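Local coordinates for BauA (Acinetobacter baumannii, PDB 6HCP), which serves as an outer-membrane TonB-dependent receptor that takes up iron as the ferric complex of the siderophore preacinetobactin, at residues A[77-83]-A[129-133]; A[237-243]-A[291-297]; A[453-457]-A[493-497]; A[522-526]-A[567-571]; A[596-602]-A[637-642]. All blocks are in the same frame, centred on the assembly; numbering follows the deposited sequence.

Contact 1 (A[77-83]-A[129-133]); sequences AKDITEV and RTSPE
The plug domain of a TonB-dependent receptor sits inside the barrel; here the approach to helix 81-84 lies against the loop 129-133 that precedes strand 135-142. The CA atoms come nearest at Asp-79 and Ser-131, 4.5 Å apart. Ala-77 is extended and sets its O 3.4 Å from Pro-132 CG. Lys-78 points its CA-to-CB bond away; its NZ bonds to Gln-76, while its N donates to Glu-82 OE1 at 2.9 Å. Lys-78 O lies 3.5 Å from Ser-131 OG. Asp-79, extended at phi/psi -157/175 with chi1 p, turns OD1 back to accept from Glu-82 N at 3.0 Å, a capping bond at the start of the helical turn. Asp-79 OD2 accepts from a water at 2.7 Å, and that water accepts from Arg-129 NH1 at 3.0 Å; the same guanidinium reaches Gly-99 and forms a salt bridge with Asp-249 on the barrel strand 238-252. Asp-79 CA lies 3.3 Å from Thr-130 O, a CA-H...O contact. Ile-80 enters helical angles and, with chi1 and chi2 both m, brings CG1 to 3.8 Å from Thr-130 CB and CD1 to 4.1 Å from Pro-132 CB. Pro-132 thus fills the hollow between Ala-77 and the first helical turn, and Val-83, chi1 t, completes it with CG2 4.5 Å from Pro-132 CG.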
# COMPACT_ATOMS: atom_id res chain seq x y z
N ALA A 77 -5.01 -18.76 9.72
CA ALA A 77 -5.57 -19.57 8.66
C ALA A 77 -7.09 -19.70 8.84
O ALA A 77 -7.58 -20.07 9.92
CB ALA A 77 -4.89 -20.92 8.63
N LYS A 78 -7.82 -19.44 7.77
CA LYS A 78 -9.27 -19.43 7.75
C LYS A 78 -9.80 -20.75 7.16
O LYS A 78 -10.99 -21.02 7.20
CB LYS A 78 -9.74 -18.24 6.93
CG LYS A 78 -9.29 -16.87 7.42
CD LYS A 78 -10.14 -16.31 8.56
CE LYS A 78 -9.70 -14.95 9.08
NZ LYS A 78 -8.42 -15.04 9.83
N ASP A 79 -8.92 -21.53 6.51
CA ASP A 79 -9.31 -22.80 5.91
C ASP A 79 -8.06 -23.67 5.78
O ASP A 79 -6.97 -23.27 6.19
CB ASP A 79 -10.05 -22.59 4.58
CG ASP A 79 -9.23 -21.97 3.46
OD1 ASP A 79 -7.99 -22.05 3.52
OD2 ASP A 79 -9.84 -21.35 2.56
N ILE A 80 -8.24 -24.92 5.35
CA ILE A 80 -7.15 -25.88 5.36
C ILE A 80 -6.09 -25.49 4.33
O ILE A 80 -4.90 -25.65 4.57
CB ILE A 80 -7.68 -27.31 5.14
CG1 ILE A 80 -8.60 -27.72 6.29
CG2 ILE A 80 -6.50 -28.25 4.99
CD1 ILE A 80 -7.98 -27.58 7.67
N THR A 81 -6.54 -24.90 3.21
CA THR A 81 -5.61 -24.46 2.14
C THR A 81 -4.56 -23.50 2.71
O THR A 81 -3.38 -23.58 2.38
CB THR A 81 -6.38 -23.78 1.00
OG1 THR A 81 -7.32 -24.71 0.46
CG2 THR A 81 -5.45 -23.30 -0.10
N GLU A 82 -5.02 -22.57 3.56
CA GLU A 82 -4.16 -21.53 4.14
C GLU A 82 -3.17 -22.13 5.13
O GLU A 82 -2.19 -21.47 5.48
CB GLU A 82 -5.02 -20.46 4.82
CG GLU A 82 -5.74 -19.59 3.81
CD GLU A 82 -6.58 -18.46 4.37
OE1 GLU A 82 -6.47 -18.16 5.57
OE2 GLU A 82 -7.31 -17.86 3.57
N VAL A 83 -3.39 -23.38 5.56
CA VAL A 83 -2.41 -24.10 6.33
C VAL A 83 -1.43 -24.83 5.41
O VAL A 83 -0.22 -24.78 5.62
CB VAL A 83 -3.07 -25.09 7.31
CG1 VAL A 83 -2.02 -25.79 8.14
CG2 VAL A 83 -4.09 -24.41 8.21
N ARG A 129 -15.37 -26.88 2.70
CA ARG A 129 -14.41 -25.97 3.34
C ARG A 129 -14.42 -26.21 4.85
O ARG A 129 -15.47 -26.33 5.43
CB ARG A 129 -14.72 -24.51 3.01
CG ARG A 129 -13.81 -23.49 3.71
CD ARG A 129 -13.55 -22.28 2.82
NE ARG A 129 -14.78 -21.63 2.43
CZ ARG A 129 -15.16 -21.39 1.18
NH1 ARG A 129 -14.27 -21.38 0.19
NH2 ARG A 129 -16.41 -21.03 0.98
N THR A 130 -13.22 -26.27 5.43
CA THR A 130 -13.03 -26.55 6.82
C THR A 130 -12.24 -25.41 7.46
O THR A 130 -11.06 -25.24 7.18
CB THR A 130 -12.33 -27.91 7.03
OG1 THR A 130 -13.17 -28.92 6.48
CG2 THR A 130 -12.07 -28.20 8.49
N SER A 131 -12.86 -24.75 8.46
CA SER A 131 -12.14 -23.78 9.30
C SER A 131 -11.38 -24.54 10.39
O SER A 131 -11.87 -25.53 10.93
CB SER A 131 -13.08 -22.72 9.88
OG SER A 131 -12.33 -21.60 10.35
N PRO A 132 -10.09 -24.25 10.61
CA PRO A 132 -9.25 -25.17 11.37
C PRO A 132 -9.15 -25.02 12.90
O PRO A 132 -8.27 -25.65 13.51
CB PRO A 132 -7.86 -24.92 10.78
CG PRO A 132 -7.90 -23.47 10.35
CD PRO A 132 -9.32 -23.22 9.89
N GLU A 133 -10.12 -24.34 13.52
CA GLU A 133 -10.02 -24.01 14.97
C GLU A 133 -10.07 -25.27 15.85
O GLU A 133 -9.62 -25.23 16.98
CB GLU A 133 -11.13 -23.06 15.39
CG GLU A 133 -10.86 -21.62 14.97
CD GLU A 133 -11.27 -21.31 13.54
OE1 GLU A 133 -11.80 -22.22 12.84
OE2 GLU A 133 -11.16 -20.13 13.15
O HOH W 1 -11.29 -21.32 0.23

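Contact 2 (A[237-243]-A[291-297]); sequences NARVFVD and MIRGEYD. With EDO (1,2-ethanediol), chain V.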
# COMPACT_ATOMS: atom_id res chain seq x y z
N ASN A 237 -5.85 -50.07 30.27
CA ASN A 237 -5.61 -50.93 29.10
C ASN A 237 -6.57 -50.57 27.96
O ASN A 237 -6.68 -51.31 26.99
CB ASN A 237 -5.77 -52.40 29.47
CG ASN A 237 -4.70 -52.85 30.45
OD1 ASN A 237 -5.03 -53.33 31.53
ND2 ASN A 237 -3.45 -52.55 30.15
N ALA A 238 -7.31 -49.48 28.10
CA ALA A 238 -8.32 -49.08 27.14
C ALA A 238 -8.39 -47.54 27.09
O ALA A 238 -8.07 -46.86 28.08
CB ALA A 238 -9.65 -49.69 27.50
N ARG A 239 -8.84 -47.02 25.94
CA ARG A 239 -8.95 -45.56 25.71
C ARG A 239 -10.14 -45.31 24.77
O ARG A 239 -10.42 -46.12 23.89
CB ARG A 239 -7.66 -45.03 25.08
CG ARG A 239 -6.44 -45.19 25.96
CD ARG A 239 -5.16 -45.07 25.17
NE ARG A 239 -5.02 -46.15 24.23
CZ ARG A 239 -4.62 -47.37 24.54
NH1 ARG A 239 -4.45 -48.27 23.58
NH2 ARG A 239 -4.32 -47.68 25.79
N VAL A 240 -10.88 -44.23 25.02
CA VAL A 240 -11.98 -43.82 24.16
C VAL A 240 -11.84 -42.32 23.85
O VAL A 240 -11.49 -41.54 24.73
CB VAL A 240 -13.35 -44.11 24.78
CG1 VAL A 240 -14.48 -43.59 23.92
CG2 VAL A 240 -13.51 -45.60 25.06
N PHE A 241 -12.05 -41.96 22.58
CA PHE A 241 -12.01 -40.57 22.09
C PHE A 241 -13.30 -40.29 21.32
O PHE A 241 -13.67 -41.04 20.44
CB PHE A 241 -10.82 -40.36 21.15
CG PHE A 241 -9.48 -40.68 21.73
CD1 PHE A 241 -8.74 -39.72 22.39
CD2 PHE A 241 -8.93 -41.94 21.59
CE1 PHE A 241 -7.49 -40.01 22.89
CE2 PHE A 241 -7.67 -42.22 22.08
CZ PHE A 241 -6.98 -41.27 22.79
N VAL A 242 -14.00 -39.21 21.70
CA VAL A 242 -15.20 -38.81 21.02
C VAL A 242 -15.01 -37.37 20.52
O VAL A 242 -14.49 -36.52 21.25
CB VAL A 242 -16.43 -38.92 21.94
CG1 VAL A 242 -17.68 -38.37 21.29
CG2 VAL A 242 -16.64 -40.35 22.42
N ASP A 243 -15.45 -37.12 19.29
CA ASP A 243 -15.40 -35.79 18.68
C ASP A 243 -16.75 -35.49 18.04
O ASP A 243 -17.39 -36.37 17.44
CB ASP A 243 -14.27 -35.73 17.64
CG ASP A 243 -12.90 -35.94 18.24
OD1 ASP A 243 -12.31 -34.95 18.74
OD2 ASP A 243 -12.42 -37.10 18.23
N MET A 291 -17.68 -38.62 15.74
CA MET A 291 -16.99 -39.90 15.65
C MET A 291 -16.54 -40.37 17.03
O MET A 291 -16.40 -39.58 17.96
CB MET A 291 -15.78 -39.83 14.73
CG MET A 291 -14.73 -38.84 15.16
SD MET A 291 -13.34 -38.83 14.00
CE MET A 291 -12.59 -40.43 14.28
N ILE A 292 -16.38 -41.68 17.13
CA ILE A 292 -15.87 -42.30 18.33
C ILE A 292 -14.82 -43.32 17.93
O ILE A 292 -14.98 -44.05 16.94
CB ILE A 292 -17.00 -42.94 19.16
CG1 ILE A 292 -16.46 -43.56 20.45
CG2 ILE A 292 -17.77 -43.96 18.33
CD1 ILE A 292 -17.55 -43.90 21.44
N ARG A 293 -13.75 -43.34 18.71
CA ARG A 293 -12.67 -44.26 18.56
C ARG A 293 -12.42 -44.95 19.90
O ARG A 293 -12.38 -44.30 20.94
CB ARG A 293 -11.37 -43.55 18.16
CG ARG A 293 -11.40 -42.90 16.78
CD ARG A 293 -10.10 -42.17 16.48
NE ARG A 293 -9.89 -40.99 17.30
CZ ARG A 293 -8.71 -40.66 17.84
NH1 ARG A 293 -7.66 -41.44 17.66
NH2 ARG A 293 -8.58 -39.52 18.50
N GLY A 294 -12.27 -46.27 19.85
CA GLY A 294 -11.95 -47.08 21.04
C GLY A 294 -10.74 -47.95 20.77
O GLY A 294 -10.53 -48.38 19.65
N GLU A 295 -9.88 -48.08 21.78
CA GLU A 295 -8.72 -48.96 21.71
C GLU A 295 -8.71 -49.87 22.96
O GLU A 295 -9.09 -49.45 24.05
CB GLU A 295 -7.43 -48.15 21.64
CG GLU A 295 -7.38 -47.20 20.46
CD GLU A 295 -6.13 -46.32 20.42
OE1 GLU A 295 -5.26 -46.47 21.30
OE2 GLU A 295 -6.08 -45.45 19.54
N TYR A 296 -8.26 -51.11 22.76
CA TYR A 296 -8.14 -52.09 23.86
C TYR A 296 -6.83 -52.86 23.70
O TYR A 296 -6.59 -53.50 22.67
CB TYR A 296 -9.34 -53.03 23.90
CG TYR A 296 -9.36 -53.92 25.12
CD1 TYR A 296 -9.74 -53.42 26.35
CD2 TYR A 296 -8.77 -55.17 25.08
CE1 TYR A 296 -9.62 -54.18 27.51
CE2 TYR A 296 -8.70 -55.96 26.21
CZ TYR A 296 -9.11 -55.47 27.43
OH TYR A 296 -9.03 -56.25 28.54
N ASP A 297 -5.97 -52.74 24.71
CA ASP A 297 -4.69 -53.44 24.73
C ASP A 297 -4.87 -54.81 25.40
O ASP A 297 -5.12 -54.87 26.59
CB ASP A 297 -3.64 -52.66 25.52
CG ASP A 297 -3.45 -51.23 25.04
OD1 ASP A 297 -3.68 -50.98 23.84
OD2 ASP A 297 -3.15 -50.38 25.89
C1 EDO V . -6.99 -45.82 15.76
O1 EDO V . -6.51 -46.43 16.96
C2 EDO V . -8.15 -44.92 16.15
O2 EDO V . -8.07 -44.75 17.58
O HOH W 2 -2.04 -50.92 28.31
O HOH W 3 -12.54 -39.79 17.94
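Two neighbouring strands are joined by their backbones and by side chains on two faces. The backbone forms an antiparallel ladder, with local axes 4.7 Å apart at 172°. Arg-239 with Glu-295, Phe-241 with Arg-293 and Asp-243 with Met-291 are hydrogen-bonded pairs, joined by N-to-O bonds such as Phe-241 N to Arg-293 O at 2.9 Å; between them lie non-hydrogen-bonded pairs, and Asp-297 N to Asn-237 O at 2.8 Å extends the ladder.

One face carries Arg-239, Phe-241 and Arg-293. Arg-239 forms a salt-bridge network, NE to Glu-295 OE1 at 3.0 Å and NH1 to Asp-297 OD1 at 2.8 Å. Further along, the guanidinium of Arg-293 lies flat on Phe-241, an off-centre cation-pi stack with planes at 16° and CZ 4.5 Å from the ring centroid. A water accepts from Arg-293 NE and donates to Asp-243 OD2, and Tyr-167 binds both side chains as well. An ethanediol, probably from the crystallisation liquor, is held by Glu-295 OE2.

On the other face Val-242 CG2 meets Ile-292 CG1 at 3.8 Å, and Ala-238 CB meets Tyr-296 CD1 at 3.9 Å.

The largely polar, charged face turns to the plug side, where Asn-119 and Tyr-167 meet it; the apolar face is consistent with the lipid side, as in a transmembrane beta-barrel wall.

Contact 3 (A[453-457]-A[493-497]); sequences VNTLP and QAPAT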
# COMPACT_ATOMS: atom_id res chain seq x y z
N VAL A 453 -32.27 -41.93 -11.08
CA VAL A 453 -32.61 -41.63 -12.46
C VAL A 453 -31.71 -42.38 -13.45
O VAL A 453 -31.83 -42.18 -14.64
CB VAL A 453 -32.56 -40.12 -12.75
CG1 VAL A 453 -33.62 -39.38 -11.95
CG2 VAL A 453 -31.16 -39.55 -12.51
N ASN A 454 -30.83 -43.25 -12.95
CA ASN A 454 -30.02 -44.09 -13.82
C ASN A 454 -30.91 -45.24 -14.31
O ASN A 454 -31.49 -45.94 -13.49
CB ASN A 454 -28.80 -44.66 -13.09
CG ASN A 454 -27.83 -45.37 -14.01
OD1 ASN A 454 -27.79 -45.09 -15.22
ND2 ASN A 454 -26.98 -46.21 -13.43
N THR A 455 -30.92 -45.48 -15.62
CA THR A 455 -31.61 -46.68 -16.14
C THR A 455 -30.61 -47.81 -16.40
O THR A 455 -31.00 -48.97 -16.52
CB THR A 455 -32.44 -46.35 -17.39
OG1 THR A 455 -31.58 -45.64 -18.28
CG2 THR A 455 -33.67 -45.53 -17.06
N LEU A 456 -29.31 -47.47 -16.43
CA LEU A 456 -28.26 -48.47 -16.69
C LEU A 456 -28.05 -49.32 -15.44
O LEU A 456 -28.48 -48.97 -14.34
CB LEU A 456 -26.97 -47.75 -17.12
CG LEU A 456 -27.04 -46.97 -18.43
CD1 LEU A 456 -25.73 -46.24 -18.69
CD2 LEU A 456 -27.37 -47.87 -19.61
N PRO A 457 -27.46 -50.53 -15.58
CA PRO A 457 -27.30 -51.44 -14.45
C PRO A 457 -26.47 -50.80 -13.32
O PRO A 457 -25.62 -49.92 -13.58
CB PRO A 457 -26.57 -52.65 -15.06
CG PRO A 457 -26.86 -52.57 -16.55
CD PRO A 457 -26.93 -51.08 -16.84
N GLN A 493 -18.89 -45.61 -15.93
CA GLN A 493 -19.86 -46.49 -16.61
C GLN A 493 -20.01 -46.06 -18.07
O GLN A 493 -20.15 -44.88 -18.37
CB GLN A 493 -21.21 -46.48 -15.91
CG GLN A 493 -22.25 -47.37 -16.59
CD GLN A 493 -23.45 -47.61 -15.71
OE1 GLN A 493 -23.94 -46.70 -15.05
NE2 GLN A 493 -23.91 -48.85 -15.65
N ALA A 494 -19.89 -47.04 -18.98
CA ALA A 494 -20.01 -46.80 -20.41
C ALA A 494 -21.44 -46.34 -20.70
O ALA A 494 -22.40 -46.89 -20.17
CB ALA A 494 -19.65 -48.04 -21.17
N PRO A 495 -21.62 -45.28 -21.52
CA PRO A 495 -22.96 -44.82 -21.89
C PRO A 495 -23.71 -45.81 -22.81
O PRO A 495 -23.09 -46.69 -23.42
CB PRO A 495 -22.67 -43.48 -22.58
CG PRO A 495 -21.31 -43.68 -23.21
CD PRO A 495 -20.55 -44.55 -22.22
N ALA A 496 -25.01 -45.55 -23.01
CA ALA A 496 -25.90 -46.38 -23.85
C ALA A 496 -25.48 -46.36 -25.33
O ALA A 496 -25.85 -47.27 -26.08
CB ALA A 496 -27.33 -45.92 -23.67
N THR A 497 -24.64 -45.39 -25.71
CA THR A 497 -24.20 -45.21 -27.09
C THR A 497 -22.96 -46.06 -27.43
O THR A 497 -22.56 -46.13 -28.59
CB THR A 497 -23.87 -43.73 -27.36
OG1 THR A 497 -22.94 -43.35 -26.36
CG2 THR A 497 -25.09 -42.83 -27.31
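Leu-456 lays its side chain across the backbone of 493-497, with CD1 3.7 Å from Ala-494 O and 4.5 Å from Pro-495 CA, while its CB rests 3.6 Å from Gln-493 NE2. The contact illustrates how two irregular loops can meet through one extended glutamine side chain. With chi1 and chi2 both t, Gln-493 spans the gap and donates NE2 to Pro-457 O at 2.9 Å; its OE1 accepts a weak bond of 3.5 Å from Asn-454 ND2. Asn-454 also steadies its own loop, OD1 receiving a weak bond from Leu-456 N at 3.1 Å. The CA atoms stay at least 7.8 Å apart, so side chains bridge where backbones do not pair, and only 211 Å² is buried. Gln-493 NE2 has a second acceptor in Gly-502 O, in the same loop. The first loop joins barrel strands 436-451 and 461-473, the second joins 478-489 and 508-520, and Ala-494 and Pro-495 pack in turn on Phe-552 of strand 549-569.

Contact 4 (A[522-526]-A[567-571]); sequences GTFAH and FFGSP. With EDO (1,2-ethanediol), chain U.
The shortest polar links tie Thr-523 to Ser-570: Ser-570 N donates to Thr-523 O at 2.7 Å, almost straight at 177°, and Thr-523 OG1, with chi1 p, donates to Ser-570 O at 2.7 Å. Next comes the hydrogen-bonded pair Ala-525 with Phe-568, N to O at 3.0 Å in both directions. Phe-524 with Gly-569 and His-526 with Phe-567 are the flanking non-hydrogen-bonded pairs, CA atoms 4.5 and 4.3 Å apart. Strands 524-526 and 567-569 are thus antiparallel, axes 4.8 Å apart at 165°. Gly-569 adopts phi/psi 118/-149, where a CB would clash with Thr-523 O; its N also donates to an ethanediol O1 at 3.0 Å. Outward from the ladder, Phe-524, chi1 t, takes Pro-571 CB over its ring face, 3.9 Å from the centroid, and sets CZ 3.7 Å from Phe-567 CD1. Phe-568, chi1 p, offers its ring face to Ala-525 CB, 4.0 Å from the centroid, on the side where Tyr-38 and Phe-57 also pack. Phe-567 CB lies over the ring of His-526, whose ND1 bonds to Trp-565. These are the ends of neighbouring barrel strands: the chemistry implies that hydrogen bonding persists past the regular ladder while aromatic and CH-pi packing covers both its faces.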
# COMPACT_ATOMS: atom_id res chain seq x y z
N GLY A 522 18.86 -31.78 13.42
CA GLY A 522 18.63 -31.53 14.83
C GLY A 522 17.47 -30.56 15.06
O GLY A 522 16.44 -30.94 15.64
N THR A 523 17.65 -29.31 14.59
CA THR A 523 16.62 -28.29 14.71
C THR A 523 16.12 -27.86 13.32
O THR A 523 15.21 -27.04 13.22
CB THR A 523 17.12 -27.05 15.48
OG1 THR A 523 18.14 -26.46 14.68
CG2 THR A 523 17.64 -27.39 16.87
N PHE A 524 16.72 -28.43 12.27
CA PHE A 524 16.33 -28.16 10.90
C PHE A 524 16.37 -29.47 10.12
O PHE A 524 17.32 -30.23 10.24
CB PHE A 524 17.28 -27.13 10.28
CG PHE A 524 16.76 -26.45 9.04
CD1 PHE A 524 15.63 -25.65 9.10
CD2 PHE A 524 17.43 -26.56 7.83
CE1 PHE A 524 15.17 -25.00 7.96
CE2 PHE A 524 17.01 -25.85 6.71
CZ PHE A 524 15.88 -25.07 6.78
N ALA A 525 15.38 -29.66 9.24
CA ALA A 525 15.21 -30.92 8.51
C ALA A 525 14.93 -30.64 7.03
O ALA A 525 14.34 -29.60 6.68
CB ALA A 525 14.07 -31.69 9.14
N HIS A 526 15.40 -31.56 6.19
CA HIS A 526 15.25 -31.54 4.74
C HIS A 526 14.60 -32.84 4.26
O HIS A 526 14.90 -33.93 4.79
CB HIS A 526 16.61 -31.43 4.04
CG HIS A 526 17.33 -30.15 4.29
ND1 HIS A 526 17.37 -29.13 3.36
CD2 HIS A 526 18.15 -29.79 5.30
CE1 HIS A 526 18.14 -28.16 3.82
NE2 HIS A 526 18.59 -28.52 5.04
N PHE A 567 11.97 -28.24 3.37
CA PHE A 567 12.68 -28.13 4.64
C PHE A 567 11.78 -27.43 5.65
O PHE A 567 10.83 -26.72 5.27
CB PHE A 567 14.01 -27.40 4.46
CG PHE A 567 13.94 -26.20 3.55
CD1 PHE A 567 13.41 -25.01 4.00
CD2 PHE A 567 14.27 -26.30 2.21
CE1 PHE A 567 13.26 -23.93 3.14
CE2 PHE A 567 14.13 -25.22 1.35
CZ PHE A 567 13.60 -24.05 1.82
N PHE A 568 12.07 -27.65 6.93
CA PHE A 568 11.35 -26.96 7.99
C PHE A 568 12.23 -26.90 9.24
O PHE A 568 13.18 -27.69 9.38
CB PHE A 568 10.03 -27.66 8.30
CG PHE A 568 10.16 -29.12 8.66
CD1 PHE A 568 10.54 -29.50 9.94
CD2 PHE A 568 9.89 -30.11 7.73
CE1 PHE A 568 10.61 -30.84 10.29
CE2 PHE A 568 9.96 -31.45 8.08
CZ PHE A 568 10.36 -31.82 9.36
N GLY A 569 11.87 -26.00 10.14
CA GLY A 569 12.50 -25.93 11.45
C GLY A 569 13.20 -24.60 11.66
O GLY A 569 12.75 -23.56 11.19
N SER A 570 14.27 -24.66 12.45
CA SER A 570 15.00 -23.48 12.88
C SER A 570 16.46 -23.66 12.51
O SER A 570 17.16 -24.48 13.10
CB SER A 570 14.84 -23.26 14.37
OG SER A 570 15.72 -22.24 14.80
N PRO A 571 16.93 -23.06 11.39
CA PRO A 571 18.29 -23.30 10.92
C PRO A 571 19.33 -22.58 11.79
O PRO A 571 20.49 -22.95 11.76
CB PRO A 571 18.26 -22.73 9.50
CG PRO A 571 17.23 -21.62 9.58
CD PRO A 571 16.19 -22.11 10.56
C1 EDO U . 9.35 -24.31 12.07
O1 EDO U . 9.45 -24.31 10.63
C2 EDO U . 8.94 -25.71 12.50
O2 EDO U . 8.42 -25.71 13.81

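Contact 5 (A[596-602]-A[637-642]); sequences NDGHTAV and YINAEN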
# COMPACT_ATOMS: atom_id res chain seq x y z
N ASN A 596 -4.34 -35.00 -27.84
CA ASN A 596 -3.61 -34.18 -26.88
C ASN A 596 -2.45 -34.96 -26.28
O ASN A 596 -1.88 -34.57 -25.25
CB ASN A 596 -4.56 -33.67 -25.80
CG ASN A 596 -5.50 -32.61 -26.32
OD1 ASN A 596 -5.13 -31.83 -27.20
ND2 ASN A 596 -6.68 -32.57 -25.75
N ASP A 597 -2.02 -36.03 -26.96
CA ASP A 597 -0.90 -36.83 -26.44
C ASP A 597 0.36 -35.96 -26.34
O ASP A 597 0.72 -35.23 -27.27
CB ASP A 597 -0.59 -38.05 -27.31
CG ASP A 597 -1.62 -39.17 -27.23
OD1 ASP A 597 -2.67 -38.98 -26.58
OD2 ASP A 597 -1.36 -40.22 -27.83
N GLY A 598 1.06 -36.06 -25.20
CA GLY A 598 2.29 -35.35 -25.00
C GLY A 598 2.07 -33.91 -24.54
O GLY A 598 3.03 -33.23 -24.21
N HIS A 599 0.81 -33.50 -24.39
CA HIS A 599 0.53 -32.13 -23.89
C HIS A 599 0.71 -32.10 -22.36
O HIS A 599 0.80 -33.13 -21.69
CB HIS A 599 -0.88 -31.70 -24.30
CG HIS A 599 -1.03 -31.42 -25.75
ND1 HIS A 599 -2.21 -30.93 -26.29
CD2 HIS A 599 -0.18 -31.59 -26.79
CE1 HIS A 599 -2.07 -30.79 -27.60
NE2 HIS A 599 -0.85 -31.21 -27.93
N THR A 600 0.78 -30.88 -21.83
CA THR A 600 0.89 -30.66 -20.39
C THR A 600 -0.53 -30.57 -19.82
O THR A 600 -1.42 -29.98 -20.42
CB THR A 600 1.68 -29.38 -20.10
OG1 THR A 600 2.99 -29.57 -20.63
CG2 THR A 600 1.77 -29.04 -18.64
N ALA A 601 -0.74 -31.19 -18.66
CA ALA A 601 -2.02 -31.15 -17.97
C ALA A 601 -2.38 -29.70 -17.63
O ALA A 601 -1.48 -28.87 -17.41
CB ALA A 601 -1.99 -32.00 -16.73
N VAL A 602 -3.69 -29.44 -17.52
CA VAL A 602 -4.18 -28.10 -17.22
C VAL A 602 -3.93 -27.76 -15.74
O VAL A 602 -3.69 -28.63 -14.90
CB VAL A 602 -5.67 -27.94 -17.57
CG1 VAL A 602 -5.93 -28.13 -19.06
CG2 VAL A 602 -6.53 -28.86 -16.72
N TYR A 637 -1.38 -24.11 -18.10
CA TYR A 637 -2.25 -24.25 -19.22
C TYR A 637 -3.70 -24.24 -18.76
O TYR A 637 -4.07 -24.84 -17.73
CB TYR A 637 -1.92 -25.51 -20.03
CG TYR A 637 -0.66 -25.36 -20.82
CD1 TYR A 637 -0.62 -24.54 -21.95
CD2 TYR A 637 0.55 -25.85 -20.34
CE1 TYR A 637 0.55 -24.32 -22.63
CE2 TYR A 637 1.74 -25.62 -21.02
CZ TYR A 637 1.73 -24.90 -22.20
OH TYR A 637 2.89 -24.62 -22.84
N ILE A 638 -4.55 -23.66 -19.61
CA ILE A 638 -5.96 -23.52 -19.31
C ILE A 638 -6.78 -24.59 -20.06
O ILE A 638 -7.87 -24.96 -19.61
CB ILE A 638 -6.41 -22.07 -19.62
CG1 ILE A 638 -5.69 -21.10 -18.67
CG2 ILE A 638 -7.92 -21.90 -19.54
CD1 ILE A 638 -5.82 -21.45 -17.19
N ASN A 639 -6.24 -25.10 -21.17
CA ASN A 639 -6.92 -26.20 -21.90
C ASN A 639 -5.91 -27.29 -22.26
O ASN A 639 -4.72 -27.08 -22.23
CB ASN A 639 -7.67 -25.72 -23.14
CG ASN A 639 -6.79 -25.06 -24.19
OD1 ASN A 639 -5.56 -25.13 -24.16
ND2 ASN A 639 -7.43 -24.36 -25.12
N ALA A 640 -6.44 -28.49 -22.48
CA ALA A 640 -5.63 -29.69 -22.69
C ALA A 640 -4.97 -29.63 -24.07
O ALA A 640 -3.97 -30.31 -24.31
CB ALA A 640 -6.49 -30.92 -22.55
N GLU A 641 -5.54 -28.82 -24.97
CA GLU A 641 -4.93 -28.53 -26.29
C GLU A 641 -3.67 -27.68 -26.13
O GLU A 641 -2.85 -27.59 -27.05
CB GLU A 641 -5.93 -27.81 -27.20
CG GLU A 641 -7.14 -28.65 -27.58
CD GLU A 641 -8.15 -28.92 -26.48
OE1 GLU A 641 -8.30 -28.05 -25.57
OE2 GLU A 641 -8.69 -30.06 -26.45
N ASN A 642 -3.50 -27.06 -24.95
CA ASN A 642 -2.36 -26.22 -24.61
C ASN A 642 -2.26 -25.02 -25.56
O ASN A 642 -1.17 -24.51 -25.81
CB ASN A 642 -1.04 -27.00 -24.60
CG ASN A 642 -0.85 -27.99 -23.47
OD1 ASN A 642 0.21 -28.59 -23.38
ND2 ASN A 642 -1.84 -28.19 -22.60
O HOH W 4 -0.42 -26.48 -16.73
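Amide and imidazole rotamers can do the work of a beta ladder where strands fray, as two barrel-strand ends illustrate. Asn-642 is the chief example. At the end of a type I turn from Asn-639, it takes positive phi (61/34), and chi1 m with chi2 near 180° sets its amide edge-on to Thr-600: OD1 accepts from Thr-600 N at 2.8 Å and ND2 donates to Thr-600 O at 2.9 Å. Asn-642 ND2 also donates to Asn-639 O at 3.1 Å, adding to the 3.0 Å backbone bond from Asn-642 N to Asn-639 O that closes the turn. His-599, also chi1 m with chi2 near 180°, brings Ala-640 O to its ring edge, so that ND1 donates to it at 2.7 Å. It ends a type II turn begun by Asn-596, whose m rotamer carries ND2 to Glu-641 OE2 at 3.3 Å; Glu-641 bends to meet it with chi2 p. Tyr-637, chi1 m, leans its ring on Thr-600, CD2 3.7 Å from CB, while its hydroxyl goes to Lys-635. A water donates to Ala-601 O at 2.7 Å and accepts from Tyr-637 N at 2.9 Å. The chemistry implies that, where direct pairing of the two segments has loosened, Asn-642 and a His-599 protonated at ND1 bind the backbone of Thr-600 and Ala-640, and Asn-596 the Glu-641 carboxylate.

In the fold
The five contacts follow one another in series along the chain, each closing before the next opens. Contact 1 belongs to the plug, its centre about 10 Å from that of the chain; the others belong to the surrounding barrel. Contacts 2, 4 and 5 reach the same curled sheet, yet contacts 2 and 5 are about 48 Å apart between centres, on opposite sides of the chain's centre. Contacts 2 and 4 sit beside short turns between strands, consistent with the periplasmic rim, whereas contacts 3 and 5, centres about 29 Å apart, lie in loops at the other end of the barrel, probably the extracellular side. Together they sample a plugged barrel: inner plug, wall and loops, none touching another directly.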